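Adenylate/guanylate cyclase/hydrolase, alpha/beta fold family (Ruegeria pomeroyi, PDB 3MR7) probably works as an adenylate cyclase through the class III nucleotide cyclase catalytic domain that this chain represents, one part of a longer protein. Local coordinates at residues A[42-47]-A[75-80]; A[103-108]-A[114-119]; A[69-74]-A[132-137]; A[156-159]-A[164-167]. All coordinates share one frame; numbering follows the deposited sequence.

Contact 1: A[42-47]-A[75-80]; sequences DPAIAQ and LEIQQA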
loop_
_atom_site.group_PDB
_atom_site.type_symbol
_atom_site.label_atom_id
_atom_site.label_comp_id
_atom_site.label_asym_id
_atom_site.label_seq_id
_atom_site.Cartn_x
_atom_site.Cartn_y
_atom_site.Cartn_z
ATOM N N ASP A 42 -5.441 3.903 -20.328
ATOM C CA ASP A 42 -4.789 4.775 -21.298
ATOM C C ASP A 42 -5.773 5.612 -22.112
ATOM O O ASP A 42 -5.536 6.783 -22.329
ATOM C CB ASP A 42 -3.818 4.002 -22.190
ATOM C CG ASP A 42 -2.525 3.625 -21.464
ATOM O OD1 ASP A 42 -2.393 3.972 -20.274
ATOM O OD2 ASP A 42 -1.632 2.992 -22.083
ATOM N N PRO A 43 -6.880 5.013 -22.568
ATOM C CA PRO A 43 -7.951 5.778 -23.228
ATOM C C PRO A 43 -8.651 6.845 -22.367
ATOM O O PRO A 43 -8.776 7.979 -22.819
ATOM C CB PRO A 43 -8.927 4.679 -23.634
ATOM C CG PRO A 43 -8.016 3.579 -23.994
ATOM C CD PRO A 43 -7.021 3.578 -22.859
ATOM N N ALA A 44 -9.096 6.495 -21.165
ATOM C CA ALA A 44 -9.802 7.436 -20.303
ATOM C C ALA A 44 -8.939 8.655 -20.019
ATOM O O ALA A 44 -9.434 9.778 -19.918
ATOM C CB ALA A 44 -10.241 6.744 -18.956
ATOM N N ILE A 45 -7.646 8.415 -19.867
ATOM C CA ILE A 45 -6.698 9.472 -19.556
ATOM C C ILE A 45 -6.535 10.431 -20.728
ATOM O O ILE A 45 -6.576 11.643 -20.551
ATOM C CB ILE A 45 -5.317 8.903 -19.219
ATOM C CG1 ILE A 45 -5.304 8.291 -17.808
ATOM C CG2 ILE A 45 -4.287 9.979 -19.349
ATOM C CD1 ILE A 45 -3.951 7.774 -17.337
ATOM N N ALA A 46 -6.345 9.886 -21.924
ATOM C CA ALA A 46 -6.352 10.679 -23.154
ATOM C C ALA A 46 -7.676 11.410 -23.376
ATOM O O ALA A 46 -7.692 12.620 -23.536
ATOM C CB ALA A 46 -6.053 9.811 -24.326
ATOM N N GLN A 47 -8.783 10.682 -23.393
ATOM C CA GLN A 47 -10.088 11.325 -23.512
ATOM C C GLN A 47 -10.223 12.533 -22.591
ATOM O O GLN A 47 -10.861 13.520 -22.953
ATOM C CB GLN A 47 -11.224 10.336 -23.227
ATOM C CG GLN A 47 -12.200 10.153 -24.394
ATOM C CD GLN A 47 -13.200 11.293 -24.519
ATOM O OE1 GLN A 47 -13.820 11.692 -23.532
ATOM N NE2 GLN A 47 -13.364 11.817 -25.735
ATOM N N LEU A 75 -12.776 8.224 -11.785
ATOM C CA LEU A 75 -14.073 7.664 -11.542
ATOM C C LEU A 75 -14.465 6.766 -12.722
ATOM O O LEU A 75 -15.057 5.717 -12.525
ATOM C CB LEU A 75 -15.070 8.790 -11.317
ATOM C CG LEU A 75 -15.035 9.360 -9.906
ATOM C CD1 LEU A 75 -15.862 10.617 -9.853
ATOM C CD2 LEU A 75 -15.567 8.343 -8.909
ATOM N N GLU A 76 -14.105 7.187 -13.938
ATOM C CA GLU A 76 -14.401 6.459 -15.171
ATOM C C GLU A 76 -13.740 5.102 -15.149
ATOM O O GLU A 76 -14.373 4.066 -15.405
ATOM C CB GLU A 76 -13.891 7.227 -16.385
ATOM C CG GLU A 76 -14.394 6.684 -17.717
ATOM C CD GLU A 76 -13.727 7.336 -18.956
ATOM O OE1 GLU A 76 -13.264 8.502 -18.868
ATOM O OE2 GLU A 76 -13.678 6.674 -20.026
ATOM N N ILE A 77 -12.448 5.130 -14.853
ATOM C CA ILE A 77 -11.665 3.933 -14.647
ATOM C C ILE A 77 -12.185 2.983 -13.548
ATOM O O ILE A 77 -12.422 1.814 -13.813
ATOM C CB ILE A 77 -10.221 4.318 -14.338
ATOM C CG1 ILE A 77 -9.643 5.082 -15.525
ATOM C CG2 ILE A 77 -9.381 3.066 -14.017
ATOM C CD1 ILE A 77 -8.212 5.510 -15.336
ATOM N N GLN A 78 -12.353 3.489 -12.326
ATOM C CA GLN A 78 -12.761 2.675 -11.195
ATOM C C GLN A 78 -14.164 2.095 -11.350
ATOM O O GLN A 78 -14.406 0.957 -10.994
ATOM C CB GLN A 78 -12.650 3.472 -9.897
ATOM C CG GLN A 78 -11.248 3.868 -9.563
ATOM C CD GLN A 78 -10.338 2.648 -9.418
ATOM O OE1 GLN A 78 -10.230 1.828 -10.340
ATOM N NE2 GLN A 78 -9.678 2.520 -8.251
ATOM N N GLN A 79 -15.088 2.861 -11.903
ATOM C CA GLN A 79 -16.421 2.329 -12.181
ATOM C C GLN A 79 -16.473 1.250 -13.274
ATOM O O GLN A 79 -17.324 0.346 -13.228
ATOM C CB GLN A 79 -17.386 3.449 -12.525
ATOM C CG GLN A 79 -17.690 4.378 -11.363
ATOM C CD GLN A 79 -18.235 5.696 -11.851
ATOM O OE1 GLN A 79 -18.341 5.926 -13.059
ATOM N NE2 GLN A 79 -18.581 6.571 -10.926
ATOM N N ALA A 80 -15.579 1.335 -14.258
ATOM C CA ALA A 80 -15.582 0.340 -15.307
ATOM C C ALA A 80 -14.944 -0.934 -14.747
ATOM O O ALA A 80 -15.319 -2.058 -15.098
ATOM C CB ALA A 80 -14.828 0.836 -16.512
#
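Glu76 reaches Ala44 with the end of its side chain, and the path can be traced atom by atom. Its CB stands 4.5 Å from Ala44 CB, and CG is hardly nearer. With CG anti to the backbone N (chi1 -169°) and the chain extended beyond it (chi2 -172°), the side chain runs across to helix 27-47. There CD comes to 3.5 Å from Ala44 CB. OE1 and OE2 lie 3.5 Å and 3.6 Å from the same Ala44 CB. Three almost equal distances place the methyl over the flat face of the carboxylate instead of at one oxygen, and no hydrogen bond crosses between the segments. The contact is thus one of packing, with the charged group on the solvent side of the methyl of Ala44. Helices 27-47 and 67-84 are the two helices of a ferredoxin-like beta-alpha-beta-beta-alpha-beta core, the arrangement on which class III cyclase domains are built, and here they lie side by side. Deeper in, Ile77 takes the other share of Ala44: its CG1, anti to the carbonyl carbon (chi1 -61°), is 3.9 Å from Ala44 CB. The same isoleucine also packs on Leu40 and Ile41, one turn back along helix 27-47. The backbones approach to 6.9 Å between Ala44 CA and Ile77 CA, a spacing at which the methyl of Ala44, pointing toward helix 67-84, is met by Ile77 CG1 and the Glu76 carboxylate. Just before this point helix 27-47 is kinked at Pro43, whose N makes no bond to the preceding turn, while Asp42 forms a salt bridge with Arg37.

Contact 2: A[103-108]-A[114-119]; sequences GDIVLE and GDAVNV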
loop_
_atom_site.group_PDB
_atom_site.type_symbol
_atom_site.label_atom_id
_atom_site.label_comp_id
_atom_site.label_asym_id
_atom_site.label_seq_id
_atom_site.Cartn_x
_atom_site.Cartn_y
_atom_site.Cartn_z
ATOM N N GLY A 103 -1.006 20.958 -6.697
ATOM C CA GLY A 103 0.050 21.789 -6.158
ATOM C C GLY A 103 0.784 22.558 -7.234
ATOM O O GLY A 103 0.568 22.324 -8.419
ATOM N N ASP A 104 1.615 23.510 -6.812
ATOM C CA ASP A 104 2.662 24.052 -7.666
ATOM C C ASP A 104 3.771 22.991 -7.718
ATOM O O ASP A 104 4.364 22.659 -6.706
ATOM C CB ASP A 104 3.222 25.353 -7.088
ATOM C CG ASP A 104 2.246 26.528 -7.184
ATOM O OD1 ASP A 104 1.252 26.439 -7.930
ATOM O OD2 ASP A 104 2.482 27.555 -6.510
ATOM N N ILE A 105 4.022 22.419 -8.883
ATOM C CA ILE A 105 5.104 21.464 -9.010
ATOM C C ILE A 105 5.921 21.902 -10.188
ATOM O O ILE A 105 5.447 22.680 -10.996
ATOM C CB ILE A 105 4.589 20.063 -9.296
ATOM C CG1 ILE A 105 4.276 19.912 -10.772
ATOM C CG2 ILE A 105 3.331 19.811 -8.511
ATOM C CD1 ILE A 105 2.911 20.391 -11.094
ATOM N N VAL A 106 7.144 21.402 -10.298
ATOM C CA VAL A 106 8.005 21.740 -11.424
ATOM C C VAL A 106 7.976 20.676 -12.526
ATOM O O VAL A 106 8.039 19.489 -12.244
ATOM C CB VAL A 106 9.445 21.878 -10.948
ATOM C CG1 VAL A 106 10.385 22.056 -12.147
ATOM C CG2 VAL A 106 9.561 23.026 -9.969
ATOM N N LEU A 107 7.877 21.101 -13.778
ATOM C CA LEU A 107 8.027 20.165 -14.881
ATOM C C LEU A 107 9.373 20.405 -15.522
ATOM O O LEU A 107 9.835 21.538 -15.551
ATOM C CB LEU A 107 6.953 20.381 -15.922
ATOM C CG LEU A 107 5.574 19.864 -15.563
ATOM C CD1 LEU A 107 5.106 20.511 -14.281
ATOM C CD2 LEU A 107 4.614 20.157 -16.722
ATOM N N GLU A 108 10.001 19.362 -16.056
ATOM C CA GLU A 108 11.320 19.538 -16.655
ATOM C C GLU A 108 11.793 18.276 -17.339
ATOM O O GLU A 108 12.308 17.369 -16.689
ATOM C CB GLU A 108 12.341 19.947 -15.590
ATOM C CG GLU A 108 13.722 20.271 -16.145
ATOM C CD GLU A 108 14.729 20.655 -15.057
ATOM O OE1 GLU A 108 14.527 20.253 -13.886
ATOM O OE2 GLU A 108 15.724 21.354 -15.377
ATOM N N GLY A 114 8.078 17.904 -6.950
ATOM C CA GLY A 114 7.522 18.706 -5.878
ATOM C C GLY A 114 6.776 17.886 -4.848
ATOM O O GLY A 114 6.315 16.774 -5.147
ATOM N N ASP A 115 6.650 18.435 -3.643
ATOM C CA ASP A 115 5.814 17.833 -2.621
ATOM C C ASP A 115 4.505 17.343 -3.216
ATOM O O ASP A 115 4.163 16.174 -3.074
ATOM C CB ASP A 115 5.484 18.851 -1.544
ATOM C CG ASP A 115 6.665 19.190 -0.679
ATOM O OD1 ASP A 115 7.760 18.671 -0.966
ATOM O OD2 ASP A 115 6.493 19.971 0.289
ATOM N N ALA A 116 3.771 18.227 -3.889
ATOM C CA ALA A 116 2.467 17.835 -4.405
ATOM C C ALA A 116 2.489 16.498 -5.159
ATOM O O ALA A 116 1.528 15.764 -5.117
ATOM C CB ALA A 116 1.816 18.941 -5.236
ATOM N N VAL A 117 3.579 16.160 -5.815
ATOM C CA VAL A 117 3.662 14.864 -6.484
ATOM C C VAL A 117 3.780 13.720 -5.462
ATOM O O VAL A 117 3.089 12.698 -5.549
ATOM C CB VAL A 117 4.859 14.832 -7.442
ATOM C CG1 VAL A 117 4.947 13.486 -8.156
ATOM C CG2 VAL A 117 4.750 15.979 -8.443
ATOM N N ASN A 118 4.656 13.908 -4.483
ATOM C CA ASN A 118 4.832 12.946 -3.406
ATOM C C ASN A 118 3.530 12.650 -2.696
ATOM O O ASN A 118 3.255 11.528 -2.310
ATOM C CB ASN A 118 5.896 13.433 -2.426
ATOM C CG ASN A 118 7.300 13.316 -2.998
ATOM O OD1 ASN A 118 7.460 13.062 -4.185
ATOM N ND2 ASN A 118 8.315 13.476 -2.161
ATOM N N VAL A 119 2.706 13.672 -2.563
ATOM C CA VAL A 119 1.428 13.529 -1.920
ATOM C C VAL A 119 0.418 12.740 -2.780
ATOM O O VAL A 119 -0.404 11.981 -2.250
ATOM C CB VAL A 119 0.944 14.913 -1.445
ATOM C CG1 VAL A 119 -0.512 14.889 -0.936
ATOM C CG2 VAL A 119 1.886 15.404 -0.368
#
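Ala116 and Val117 meet Gly103 and Ile105 through aliphatic groups alone, so neither a ring nor a planar side chain has a face or an edge in this contact. The nearest thing to a flat surface is the bare backbone of Gly103, where Ala116 CB rests 3.5 Å from Gly103 CA. A side chain on Gly103 would point toward the helix and overlap that methyl, since its CB would fall about 2.1 Å from Ala116 CB. Beside this, Ile105 offers its CG2 branch, which lies 3.7 Å from Ala116 CB and 4.1 Å from Val117 CG2. The torsion explains the choice of branch: CG1 sits between the backbone N and the carbonyl carbon (chi1 81°), which leads the longer arm away and presents CG2 to the helix. The Ile105 and Val117 side chains meet at about a right angle. Gly114, at the N-cap position, has backbone angles that call for glycine, and its CA comes within 4.8 Å of Ile105 CA. The strand and helix axes pass 7.7 Å apart at 106°, so the first turn of helix 115-126 lies athwart the strand. Between them in this cyclase domain runs short strand 112-113, antiparallel to strand 96-107. Around it, strand 96-107 pairs with strand 4-15, where Ile105 also packs on Cys8 and Ile10, while Val117 reaches Leu61 of strand 59-64 and Val119 touches Ile165 of strand 161-170.

Contact 3: A[69-74]-A[132-137]; sequences AALRCA and ICVSDI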
loop_
_atom_site.group_PDB
_atom_site.type_symbol
_atom_site.label_atom_id
_atom_site.label_comp_id
_atom_site.label_asym_id
_atom_site.label_seq_id
_atom_site.Cartn_x
_atom_site.Cartn_y
_atom_site.Cartn_z
ATOM N N ALA A 69 -10.966 16.998 -14.440
ATOM C CA ALA A 69 -10.643 15.954 -15.431
ATOM C C ALA A 69 -9.869 14.784 -14.829
ATOM O O ALA A 69 -10.086 13.638 -15.198
ATOM C CB ALA A 69 -9.890 16.532 -16.609
ATOM N N ALA A 70 -8.960 15.072 -13.909
ATOM C CA ALA A 70 -8.296 14.014 -13.174
ATOM C C ALA A 70 -9.350 13.146 -12.501
ATOM O O ALA A 70 -9.311 11.911 -12.599
ATOM C CB ALA A 70 -7.335 14.586 -12.137
ATOM N N LEU A 71 -10.313 13.788 -11.849
ATOM C CA LEU A 71 -11.267 13.041 -11.045
ATOM C C LEU A 71 -12.259 12.235 -11.878
ATOM O O LEU A 71 -12.524 11.083 -11.566
ATOM C CB LEU A 71 -11.977 13.936 -10.022
ATOM C CG LEU A 71 -12.877 13.180 -9.036
ATOM C CD1 LEU A 71 -12.150 11.972 -8.456
ATOM C CD2 LEU A 71 -13.364 14.096 -7.918
ATOM N N ARG A 72 -12.800 12.813 -12.939
ATOM C CA ARG A 72 -13.735 12.057 -13.768
ATOM C C ARG A 72 -13.001 10.907 -14.422
ATOM O O ARG A 72 -13.559 9.829 -14.667
ATOM C CB ARG A 72 -14.343 12.927 -14.852
ATOM C CG ARG A 72 -15.252 14.008 -14.313
ATOM C CD ARG A 72 -15.484 15.052 -15.393
ATOM N NE ARG A 72 -16.549 15.991 -15.066
ATOM C CZ ARG A 72 -17.068 16.840 -15.946
ATOM N NH1 ARG A 72 -16.623 16.858 -17.199
ATOM N NH2 ARG A 72 -18.038 17.667 -15.582
ATOM N N CYS A 73 -11.737 11.140 -14.711
ATOM C CA CYS A 73 -10.941 10.102 -15.323
ATOM C C CYS A 73 -10.818 8.905 -14.371
ATOM O O CYS A 73 -11.058 7.765 -14.774
ATOM C CB CYS A 73 -9.590 10.673 -15.728
ATOM S SG CYS A 73 -8.432 9.520 -16.381
ATOM N N ALA A 74 -10.479 9.165 -13.111
ATOM C CA ALA A 74 -10.380 8.096 -12.092
ATOM C C ALA A 74 -11.727 7.429 -11.813
ATOM O O ALA A 74 -11.818 6.226 -11.587
ATOM C CB ALA A 74 -9.778 8.640 -10.766
ATOM N N ILE A 132 -10.689 5.710 -4.767
ATOM C CA ILE A 132 -9.927 6.866 -5.165
ATOM C C ILE A 132 -9.742 7.752 -3.936
ATOM O O ILE A 132 -10.716 8.103 -3.294
ATOM C CB ILE A 132 -10.704 7.722 -6.146
ATOM C CG1 ILE A 132 -11.183 6.917 -7.336
ATOM C CG2 ILE A 132 -9.848 8.865 -6.606
ATOM C CD1 ILE A 132 -11.930 7.761 -8.338
ATOM N N CYS A 133 -8.505 8.116 -3.602
ATOM C CA CYS A 133 -8.251 9.055 -2.504
ATOM C C CYS A 133 -7.770 10.381 -3.057
ATOM O O CYS A 133 -6.882 10.411 -3.897
ATOM C CB CYS A 133 -7.217 8.500 -1.533
ATOM S SG CYS A 133 -7.890 7.338 -0.365
ATOM N N VAL A 134 -8.367 11.472 -2.608
ATOM C CA VAL A 134 -7.972 12.797 -3.093
ATOM C C VAL A 134 -7.619 13.681 -1.918
ATOM O O VAL A 134 -8.165 13.538 -0.823
ATOM C CB VAL A 134 -9.093 13.448 -3.885
ATOM C CG1 VAL A 134 -9.789 12.375 -4.717
ATOM C CG2 VAL A 134 -10.100 14.133 -2.938
ATOM N N SER A 135 -6.682 14.584 -2.110
ATOM C CA SER A 135 -6.341 15.452 -1.008
ATOM C C SER A 135 -7.528 16.388 -0.805
ATOM O O SER A 135 -8.428 16.467 -1.655
ATOM C CB SER A 135 -5.096 16.257 -1.325
ATOM O OG SER A 135 -5.392 17.196 -2.348
ATOM N N ASP A 136 -7.502 17.091 0.323
ATOM C CA ASP A 136 -8.513 18.059 0.702
ATOM C C ASP A 136 -8.578 19.205 -0.289
ATOM O O ASP A 136 -9.659 19.687 -0.595
ATOM C CB ASP A 136 -8.221 18.604 2.106
ATOM C CG ASP A 136 -9.331 19.474 2.625
ATOM O OD1 ASP A 136 -10.477 19.019 2.578
ATOM O OD2 ASP A 136 -9.075 20.605 3.073
ATOM N N ILE A 137 -7.426 19.657 -0.783
ATOM C CA ILE A 137 -7.436 20.689 -1.809
ATOM C C ILE A 137 -8.284 20.192 -2.989
ATOM O O ILE A 137 -9.103 20.952 -3.528
ATOM C CB ILE A 137 -6.054 20.974 -2.368
ATOM C CG1 ILE A 137 -5.114 21.489 -1.327
ATOM C CG2 ILE A 137 -6.108 22.030 -3.391
ATOM C CD1 ILE A 137 -3.687 21.386 -1.856
#
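Helix 69-74 and strand 132-135 run nearly antiparallel, at 167° between their N-to-C directions, with axes 10.2 Å apart at closest approach, the spacing of a helix laid over a beta-sheet. The interval is bridged by apolar contacts, and no hydrogen bond crosses it. Ile132 does most of the bridging. Its CG1 is anti to the carbonyl carbon (chi1 -54°) and CD1 continues the extended chain, so the delta methyl arrives at the helix surface, 3.4 Å from Ala74 CB and close to the Ala74 carbonyl carbon. CG2 of Ile132 is a looser neighbour, 4.2 Å from Ala74 CB. Leu71, one turn back on the helix, comes in from the side: its CD1 lies 4.2 Å from Ile132 CD1 and 4.4 Å from Val134 CG1. That one methyl therefore spans two residues on the same face of the strand. Leu75 and Gln78 of the same helix also pack on Ile132. Replacing Ile132 by an alanine would probably open a gap under Ala74 and leave Leu71 CD1 with Val134 as its remaining strand partner here. At the end of the strand Ser135 takes the N-cap position of helix 136-142, its OG making a weak bond to Val138 N and a hydrogen bond to Asn101. Ala74 and Leu71 also rest on Ile100 of strand 96-107, the parallel neighbour of strand 132-135. Helix 67-84 thus straddles two adjacent strands, the layered alpha/beta packing that contributes to the hydrophobic core between helix and sheet in this cyclase-type domain.

Contact 4: A[156-159]-A[164-167]; sequences QKVK and PIRV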
loop_
_atom_site.group_PDB
_atom_site.type_symbol
_atom_site.label_atom_id
_atom_site.label_comp_id
_atom_site.label_asym_id
_atom_site.label_seq_id
_atom_site.Cartn_x
_atom_site.Cartn_y
_atom_site.Cartn_z
ATOM N N GLN A 156 -3.130 12.539 7.340
ATOM C CA GLN A 156 -2.194 11.580 6.823
ATOM C C GLN A 156 -0.833 12.256 6.810
ATOM O O GLN A 156 -0.659 13.299 6.169
ATOM C CB GLN A 156 -2.617 11.246 5.413
ATOM C CG GLN A 156 -2.526 9.836 5.081
ATOM C CD GLN A 156 -3.303 9.011 6.024
ATOM O OE1 GLN A 156 -4.359 9.425 6.516
ATOM N NE2 GLN A 156 -2.788 7.829 6.308
ATOM N N LYS A 157 0.124 11.700 7.541
ATOM C CA LYS A 157 1.465 12.259 7.497
ATOM C C LYS A 157 2.167 11.642 6.303
ATOM O O LYS A 157 1.982 10.488 6.016
ATOM C CB LYS A 157 2.205 12.016 8.819
ATOM C CG LYS A 157 3.701 11.900 8.704
ATOM C CD LYS A 157 4.436 13.234 8.551
ATOM C CE LYS A 157 5.881 12.926 8.111
ATOM N NZ LYS A 157 6.833 14.082 8.081
ATOM N N VAL A 158 2.930 12.423 5.565
ATOM C CA VAL A 158 3.583 11.917 4.357
ATOM C C VAL A 158 5.089 12.083 4.481
ATOM O O VAL A 158 5.575 13.109 4.937
ATOM C CB VAL A 158 3.081 12.659 3.135
ATOM C CG1 VAL A 158 3.689 12.077 1.871
ATOM C CG2 VAL A 158 1.569 12.615 3.097
ATOM N N LYS A 159 5.835 11.060 4.096
ATOM C CA LYS A 159 7.275 11.063 4.324
ATOM C C LYS A 159 7.907 12.398 3.875
ATOM O O LYS A 159 7.723 12.819 2.735
ATOM C CB LYS A 159 7.891 9.848 3.620
ATOM C CG LYS A 159 9.343 10.007 3.214
ATOM C CD LYS A 159 10.246 8.987 3.905
ATOM C CE LYS A 159 11.348 8.470 2.987
ATOM N NZ LYS A 159 10.740 7.735 1.821
ATOM N N PRO A 164 0.814 17.163 7.758
ATOM C CA PRO A 164 -0.082 16.110 7.268
ATOM C C PRO A 164 -1.224 16.636 6.384
ATOM O O PRO A 164 -1.543 17.820 6.418
ATOM C CB PRO A 164 -0.650 15.523 8.557
ATOM C CG PRO A 164 -0.413 16.553 9.597
ATOM C CD PRO A 164 0.888 17.173 9.222
ATOM N N ILE A 165 -1.844 15.749 5.607
ATOM C CA ILE A 165 -2.867 16.152 4.656
ATOM C C ILE A 165 -4.185 15.502 5.025
ATOM O O ILE A 165 -4.203 14.367 5.465
ATOM C CB ILE A 165 -2.475 15.732 3.211
ATOM C CG1 ILE A 165 -1.538 16.763 2.605
ATOM C CG2 ILE A 165 -3.672 15.640 2.318
ATOM C CD1 ILE A 165 -0.146 16.635 3.033
ATOM N N ARG A 166 -5.284 16.230 4.855
ATOM C CA ARG A 166 -6.610 15.686 5.084
ATOM C C ARG A 166 -7.034 14.977 3.801
ATOM O O ARG A 166 -7.003 15.550 2.727
ATOM C CB ARG A 166 -7.601 16.782 5.510
ATOM C CG ARG A 166 -9.062 16.325 5.602
ATOM C CD ARG A 166 -9.922 17.143 6.621
ATOM N NE ARG A 166 -10.002 16.502 7.942
ATOM C CZ ARG A 166 -9.349 16.923 9.020
ATOM N NH1 ARG A 166 -8.584 18.005 8.946
ATOM N NH2 ARG A 166 -9.463 16.275 10.173
ATOM N N VAL A 167 -7.407 13.712 3.934
ATOM C CA VAL A 167 -7.654 12.845 2.804
ATOM C C VAL A 167 -9.118 12.416 2.720
ATOM O O VAL A 167 -9.720 11.967 3.703
ATOM C CB VAL A 167 -6.715 11.613 2.902
ATOM C CG1 VAL A 167 -7.070 10.548 1.896
ATOM C CG2 VAL A 167 -5.256 12.065 2.744
#
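Gln156 and Ile165 form an antiparallel hydrogen-bonded pair, and their backbone polar atoms answer one another in both directions. Ile165 N gives to Gln156 O at 2.8 Å with an N-H...O angle of 159°, the donor tilted moderately from the carbonyl plane. The return bond, Gln156 N to Ile165 O, is also 2.8 Å long but bends to 125° and counts as weak. Pro164 has no N-H to offer, and its ring packs beside Gln156 O, with Pro164 CB at 3.3 Å. The side-chain amide of Gln156, bent at chi2 (56°), finds its partner beyond the chain: NE2 bonds to OE1 of Gln156 of the second subunit. Lys157 NZ is taken by Ile161 O at the start of strand 161-170. Apolar contacts accompany the pair, with Gln156 CB 3.8 Å from Val167 CG2 and Val158 CG2 4.4 Å from Ile165 CD1. The hairpin 151-158/161-170 lies against helix 115-126, where Val119, Arg122, Leu123 and Ile126 touch it, and strand 161-170 joins it to strand 132-135 of the main sheet.

From the N terminus, helix 27-47 opens contact 1, and helix 67-84 then opens contact 3 with residues 69-74 just before closing contact 1 with residues 75-80. These two contacts therefore cross, and they touch, Cys73 packing against Ile45. Strand 96-107 and helix 115-126 close the short loop of contact 2, which is nested inside the much longer loop that contact 3 closes at residues 132-137. Contact 4 follows in series as a local hairpin. It meets contact 3 through the pairing of strands 132-135 and 161-170 and contact 2 through Val119. Together they bind both core helices, the central sheet and the C-terminal hairpin.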